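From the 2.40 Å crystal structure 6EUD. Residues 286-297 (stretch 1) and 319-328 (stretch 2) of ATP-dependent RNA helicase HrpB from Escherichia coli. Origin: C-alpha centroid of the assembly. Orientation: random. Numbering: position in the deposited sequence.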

ATOM      1  N   GLY A 286      -7.872 -35.880 -14.423  1.00 39.52           N
ATOM      2  CA  GLY A 286      -6.944 -36.993 -14.556  1.00 35.33           C
ATOM      3  C   GLY A 286      -5.681 -36.834 -13.728  1.00 38.96           C
ATOM      4  O   GLY A 286      -4.709 -37.563 -13.931  1.00 43.18           O
ATOM      5  N   ILE A 287      -5.687 -35.881 -12.798  1.00 37.29           N
ATOM      6  CA  ILE A 287      -4.486 -35.533 -12.037  1.00 34.36           C
ATOM      7  C   ILE A 287      -4.433 -36.261 -10.707  1.00 35.38           C
ATOM      8  O   ILE A 287      -5.423 -36.263  -9.980  1.00 39.22           O
ATOM      9  CB  ILE A 287      -4.408 -33.999 -11.788  1.00 27.70           C
ATOM     10  CG1 ILE A 287      -4.468 -33.244 -13.123  1.00 33.32           C
ATOM     11  CG2 ILE A 287      -3.138 -33.637 -11.024  1.00 26.66           C
ATOM     12  CD1 ILE A 287      -3.237 -33.481 -14.047  1.00 27.76           C
ATOM     13  N   ARG A 288      -3.291 -36.880 -10.390  1.00 27.65           N
ATOM     14  CA  ARG A 288      -3.049 -37.395  -9.025  1.00 32.13           C
ATOM     15  C   ARG A 288      -1.650 -37.002  -8.496  1.00 31.58           C
ATOM     16  O   ARG A 288      -1.303 -37.304  -7.367  1.00 36.00           O
ATOM     17  CB  ARG A 288      -3.236 -38.923  -8.968  1.00 27.92           C
ATOM     18  CG  ARG A 288      -2.092 -39.720  -9.517  1.00 29.87           C
ATOM     19  CD  ARG A 288      -2.222 -41.214  -9.189  1.00 31.89           C
ATOM     20  NE  ARG A 288      -2.043 -41.497  -7.763  1.00 34.21           N
ATOM     21  CZ  ARG A 288      -0.914 -41.945  -7.211  1.00 33.02           C
ATOM     22  NH1 ARG A 288       0.159 -42.164  -7.955  1.00 30.45           N
ATOM     23  NH2 ARG A 288      -0.862 -42.181  -5.909  1.00 33.41           N
ATOM     24  N   LEU A 289      -0.864 -36.311  -9.320  1.00 29.43           N
ATOM     25  CA  LEU A 289       0.436 -35.755  -8.918  1.00 27.06           C
ATOM     26  C   LEU A 289       0.454 -34.235  -9.096  1.00 29.80           C
ATOM     27  O   LEU A 289       0.082 -33.727 -10.151  1.00 32.15           O
ATOM     28  CB  LEU A 289       1.570 -36.365  -9.742  1.00 25.22           C
ATOM     29  CG  LEU A 289       1.619 -37.899  -9.799  1.00 28.92           C
ATOM     30  CD1 LEU A 289       2.750 -38.358 -10.699  1.00 25.84           C
ATOM     31  CD2 LEU A 289       1.758 -38.484  -8.405  1.00 25.48           C
ATOM     32  N   VAL A 290       0.887 -33.511  -8.070  1.00 25.50           N
ATOM     33  CA  VAL A 290       1.120 -32.089  -8.197  1.00 23.82           C
ATOM     34  C   VAL A 290       2.601 -31.744  -7.910  1.00 30.58           C
ATOM     35  O   VAL A 290       3.250 -32.299  -7.007  1.00 26.10           O
ATOM     36  CB  VAL A 290       0.170 -31.299  -7.266  1.00 27.55           C
ATOM     37  CG1 VAL A 290       0.678 -29.889  -6.994  1.00 23.32           C
ATOM     38  CG2 VAL A 290      -1.263 -31.275  -7.850  1.00 24.94           C
ATOM     39  N   VAL A 291       3.146 -30.839  -8.711  1.00 30.06           N
ATOM     40  CA  VAL A 291       4.422 -30.245  -8.380  1.00 26.72           C
ATOM     41  C   VAL A 291       4.196 -28.757  -8.260  1.00 27.47           C
ATOM     42  O   VAL A 291       3.760 -28.098  -9.194  1.00 30.69           O
ATOM     43  CB  VAL A 291       5.537 -30.560  -9.420  1.00 27.07           C
ATOM     44  CG1 VAL A 291       6.831 -29.832  -9.044  1.00 25.40           C
ATOM     45  CG2 VAL A 291       5.772 -32.078  -9.519  1.00 23.08           C
ATOM     46  N   ASP A 292       4.501 -28.243  -7.079  1.00 27.53           N
ATOM     47  CA  ASP A 292       4.226 -26.869  -6.711  1.00 28.31           C
ATOM     48  C   ASP A 292       5.540 -26.107  -6.463  1.00 31.66           C
ATOM     49  O   ASP A 292       6.275 -26.386  -5.481  1.00 29.51           O
ATOM     50  CB  ASP A 292       3.319 -26.841  -5.467  1.00 26.84           C
ATOM     51  CG  ASP A 292       3.162 -25.444  -4.886  1.00 31.32           C
ATOM     52  OD1 ASP A 292       3.181 -24.458  -5.659  1.00 35.88           O
ATOM     53  OD2 ASP A 292       3.022 -25.334  -3.651  1.00 28.91           O
ATOM     54  N   CYS A 293       5.850 -25.165  -7.354  1.00 28.61           N
ATOM     55  CA  CYS A 293       7.083 -24.380  -7.216  1.00 35.47           C
ATOM     56  C   CYS A 293       7.016 -23.454  -5.992  1.00 33.40           C
ATOM     57  O   CYS A 293       8.027 -22.907  -5.575  1.00 35.18           O
ATOM     58  CB  CYS A 293       7.361 -23.550  -8.487  1.00 38.39           C
ATOM     59  SG  CYS A 293       6.335 -22.083  -8.721  1.00 75.45           S
ATOM     60  N   ALA A 294       5.809 -23.279  -5.453  1.00 34.86           N
ATOM     61  CA  ALA A 294       5.516 -22.442  -4.275  1.00 36.58           C
ATOM     62  C   ALA A 294       5.843 -20.965  -4.455  1.00 40.96           C
ATOM     63  O   ALA A 294       6.063 -20.264  -3.467  1.00 43.28           O
ATOM     64  CB  ALA A 294       6.236 -22.980  -3.040  1.00 29.85           C
ATOM     65  N   GLN A 295       5.848 -20.490  -5.700  1.00 42.90           N
ATOM     66  CA  GLN A 295       6.137 -19.086  -5.993  1.00 45.59           C
ATOM     67  C   GLN A 295       5.085 -18.441  -6.875  1.00 49.97           C
ATOM     68  O   GLN A 295       4.801 -18.926  -7.960  1.00 54.36           O
ATOM     69  CB  GLN A 295       7.516 -18.958  -6.624  1.00 45.80           C
ATOM     70  CG  GLN A 295       8.577 -19.142  -5.572  1.00 56.04           C
ATOM     71  CD  GLN A 295       9.968 -19.057  -6.100  1.00 61.67           C
ATOM     72  OE1 GLN A 295      10.180 -18.844  -7.297  1.00 62.76           O
ATOM     73  NE2 GLN A 295      10.945 -19.226  -5.207  1.00 62.64           N
ATOM     74  N   GLU A 296       4.502 -17.357  -6.368  1.00 49.21           N
ATOM     75  CA  GLU A 296       3.459 -16.592  -7.039  1.00 46.98           C
ATOM     76  C   GLU A 296       4.044 -15.350  -7.698  1.00 44.69           C
ATOM     77  O   GLU A 296       5.097 -14.846  -7.290  1.00 41.37           O
ATOM     78  CB  GLU A 296       2.382 -16.152  -6.039  1.00 53.69           C
ATOM     79  CG  GLU A 296       1.077 -16.932  -6.065  1.00 65.62           C
ATOM     80  CD  GLU A 296       0.192 -16.609  -4.866  1.00 74.45           C
ATOM     81  OE1 GLU A 296       0.589 -15.741  -4.056  1.00 73.70           O
ATOM     82  OE2 GLU A 296      -0.886 -17.236  -4.720  1.00 83.80           O
ATOM     83  N   ARG A 297       3.332 -14.823  -8.689  1.00 42.61           N
ATOM     84  CA  ARG A 297       3.647 -13.506  -9.216  1.00 40.66           C
ATOM     85  C   ARG A 297       2.506 -12.533  -8.898  1.00 43.92           C
ATOM     86  O   ARG A 297       1.396 -12.693  -9.412  1.00 49.21           O
ATOM     87  CB  ARG A 297       3.901 -13.589 -10.719  1.00 41.32           C
ATOM     88  CG  ARG A 297       4.185 -12.269 -11.387  1.00 44.04           C
ATOM     89  CD  ARG A 297       5.029 -12.486 -12.643  1.00 48.05           C
ATOM     90  NE  ARG A 297       6.350 -13.030 -12.309  1.00 45.11           N
ATOM     91  CZ  ARG A 297       6.915 -14.061 -12.931  1.00 39.38           C
ATOM     92  NH1 ARG A 297       6.279 -14.665 -13.927  1.00 31.78           N
ATOM     93  NH2 ARG A 297       8.119 -14.489 -12.557  1.00 40.05           N
ATOM     94  N   SER A 319      -2.670 -21.596   0.188  1.00 31.17           N
ATOM     95  CA  SER A 319      -2.679 -21.924  -1.236  1.00 35.51           C
ATOM     96  C   SER A 319      -1.762 -23.099  -1.572  1.00 33.71           C
ATOM     97  O   SER A 319      -2.028 -23.835  -2.519  1.00 34.74           O
ATOM     98  CB  SER A 319      -2.328 -20.709  -2.090  1.00 38.54           C
ATOM     99  OG  SER A 319      -1.484 -19.829  -1.408  1.00 47.80           O
ATOM    100  N   MET A 320      -0.706 -23.309  -0.800  1.00 30.32           N
ATOM    101  CA  MET A 320       0.074 -24.525  -1.000  1.00 29.05           C
ATOM    102  C   MET A 320      -0.809 -25.750  -0.737  1.00 30.35           C
ATOM    103  O   MET A 320      -0.751 -26.763  -1.457  1.00 33.36           O
ATOM    104  CB  MET A 320       1.300 -24.534  -0.102  1.00 28.09           C
ATOM    105  CG  MET A 320       2.503 -23.756  -0.692  1.00 22.68           C
ATOM    106  SD  MET A 320       4.041 -24.038   0.208  1.00 28.81           S
ATOM    107  CE  MET A 320       3.629 -23.271   1.775  1.00 27.24           C
ATOM    108  N   THR A 321      -1.660 -25.633   0.270  1.00 28.88           N
ATOM    109  CA  THR A 321      -2.594 -26.699   0.614  1.00 30.47           C
ATOM    110  C   THR A 321      -3.688 -26.825  -0.448  1.00 31.58           C
ATOM    111  O   THR A 321      -4.063 -27.930  -0.838  1.00 33.96           O
ATOM    112  CB  THR A 321      -3.210 -26.462   2.004  1.00 33.68           C
ATOM    113  OG1 THR A 321      -2.178 -26.611   2.988  1.00 35.55           O
ATOM    114  CG2 THR A 321      -4.292 -27.459   2.293  1.00 26.13           C
ATOM    115  N   GLN A 322      -4.182 -25.696  -0.940  1.00 31.70           N
ATOM    116  CA  GLN A 322      -5.167 -25.739  -2.015  1.00 32.50           C
ATOM    117  C   GLN A 322      -4.545 -26.391  -3.270  1.00 32.56           C
ATOM    118  O   GLN A 322      -5.188 -27.205  -3.932  1.00 33.94           O
ATOM    119  CB  GLN A 322      -5.695 -24.346  -2.315  1.00 30.41           C
ATOM    120  CG  GLN A 322      -6.710 -24.271  -3.426  1.00 40.98           C
ATOM    121  CD  GLN A 322      -8.068 -24.847  -3.055  1.00 50.36           C
ATOM    122  OE1 GLN A 322      -8.435 -24.900  -1.876  1.00 56.84           O
ATOM    123  NE2 GLN A 322      -8.831 -25.273  -4.066  1.00 49.21           N
ATOM    124  N   ARG A 323      -3.282 -26.073  -3.552  1.00 29.59           N
ATOM    125  CA  ARG A 323      -2.572 -26.654  -4.687  1.00 28.87           C
ATOM    126  C   ARG A 323      -2.369 -28.153  -4.527  1.00 28.31           C
ATOM    127  O   ARG A 323      -2.508 -28.903  -5.482  1.00 32.74           O
ATOM    128  CB  ARG A 323      -1.214 -25.988  -4.874  1.00 29.42           C
ATOM    129  CG  ARG A 323      -1.303 -24.627  -5.454  1.00 32.83           C
ATOM    130  CD  ARG A 323       0.047 -23.921  -5.510  1.00 32.41           C
ATOM    131  NE  ARG A 323      -0.159 -22.570  -6.024  1.00 33.25           N
ATOM    132  CZ  ARG A 323       0.796 -21.782  -6.493  1.00 34.75           C
ATOM    133  NH1 ARG A 323       2.054 -22.196  -6.524  1.00 31.46           N
ATOM    134  NH2 ARG A 323       0.487 -20.575  -6.943  1.00 37.46           N
ATOM    135  N   ALA A 324      -2.018 -28.583  -3.322  1.00 28.26           N
ATOM    136  CA  ALA A 324      -1.853 -29.998  -3.029  1.00 25.97           C
ATOM    137  C   ALA A 324      -3.167 -30.760  -3.253  1.00 27.51           C
ATOM    138  O   ALA A 324      -3.170 -31.870  -3.779  1.00 31.20           O
ATOM    139  CB  ALA A 324      -1.364 -30.183  -1.602  1.00 26.53           C
ATOM    140  N   GLY A 325      -4.285 -30.146  -2.881  1.00 29.01           N
ATOM    141  CA  GLY A 325      -5.584 -30.791  -2.992  1.00 26.66           C
ATOM    142  C   GLY A 325      -6.016 -31.001  -4.425  1.00 27.47           C
ATOM    143  O   GLY A 325      -6.951 -31.761  -4.686  1.00 35.53           O
ATOM    144  N   ARG A 326      -5.352 -30.326  -5.359  1.00 26.05           N
ATOM    145  CA  ARG A 326      -5.595 -30.566  -6.781  1.00 34.66           C
ATOM    146  C   ARG A 326      -5.062 -31.949  -7.221  1.00 35.88           C
ATOM    147  O   ARG A 326      -5.402 -32.438  -8.306  1.00 37.66           O
ATOM    148  CB  ARG A 326      -4.990 -29.436  -7.643  1.00 36.13           C
ATOM    149  CG  ARG A 326      -5.760 -28.108  -7.542  1.00 37.97           C
ATOM    150  CD  ARG A 326      -7.171 -28.367  -7.081  1.00 48.01           C
ATOM    151  NE  ARG A 326      -8.166 -27.455  -7.618  1.00 59.57           N
ATOM    152  CZ  ARG A 326      -9.440 -27.487  -7.244  1.00 65.56           C
ATOM    153  NH1 ARG A 326      -9.824 -28.380  -6.339  1.00 61.78           N
ATOM    154  NH2 ARG A 326     -10.323 -26.638  -7.763  1.00 70.64           N
ATOM    155  N   ALA A 327      -4.262 -32.590  -6.363  1.00 33.33           N
ATOM    156  CA  ALA A 327      -3.816 -33.958  -6.621  1.00 32.99           C
ATOM    157  C   ALA A 327      -4.769 -34.995  -6.011  1.00 28.84           C
ATOM    158  O   ALA A 327      -4.497 -36.187  -6.065  1.00 29.10           O
ATOM    159  CB  ALA A 327      -2.368 -34.175  -6.086  1.00 25.41           C
ATOM    160  N   GLY A 328      -5.892 -34.546  -5.454  1.00 31.99           N
ATOM    161  CA  GLY A 328      -6.736 -35.411  -4.650  1.00 28.10           C
ATOM    162  C   GLY A 328      -8.194 -35.406  -5.049  1.00 34.93           C
ATOM    163  O   GLY A 328      -9.049 -35.732  -4.240  1.00 38.26           O
TER
HETATM  164  O   HOH W   1      -7.171 -34.537  -8.829  1.00 31.46           O
HETATM  165  O   HOH W   2       3.466 -20.969  -8.798  1.00 46.56           O

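A β-strand reaching Asp-292 packs against a helix already under way at Ser-319; their axes approach to 8.5 Å and run roughly antiparallel, at 149°. A short turn at Cys-293 and Ala-294 leads into a second strand, 295-297, whose axis lies 11.6 Å from the helix at 106°. A type I turn from Gly-325 to Gly-328, with Gly-328 N hydrogen-bonded to Gly-325 O at 3.1 Å, brings Ala-327 against the first strand, where the CA atoms of Arg-288 and Ala-327 are 4.3 Å apart. So close a backbone approach allows a CA-H...O contact from Arg-288 CA to Ala-327 O (3.5 Å). Nearby, water 1 bridges two carbonyls, Ile-287 O (2.7 Å) and Arg-326 O (2.8 Å).

Strand alternation turns Val-290 and Asp-292 toward the helix, while Leu-289 points away. Val-290 CG2 meets Ala-327 CB at 3.6 Å and also lies 3.6 Å from Arg-323 O; the small methyl of Ala-327 suits this tight, buried place. The polar anchor is Arg-323, which has the largest area covered by the other stretch. Its chi1 is m and chi2 and chi3 are t, so the extended chain carries the guanidinium to Asp-292, where NH1 donates to OD1 at 2.7 Å in a buried salt bridge. Asp-292 OD1 also accepts from Ala-294 N (2.9 Å), tying the turn to the same carboxylate. Water 2 extends the network, donating to Gln-295 O (2.6 Å) and accepting from Arg-323 NH1 (2.9 Å). Glu-296 packs its CG 3.8 Å from Arg-323 NH2; its OE2, 4.2 Å from the same NH2 and well out of the guanidinium plane, adds nearby opposite charge without a salt bridge. Beside the salt bridge, Met-320 SD touches Ala-294 CB at 4.1 Å, an apolar contact between buried side chains. Together the two stretches bury 514 Å², both sides summed.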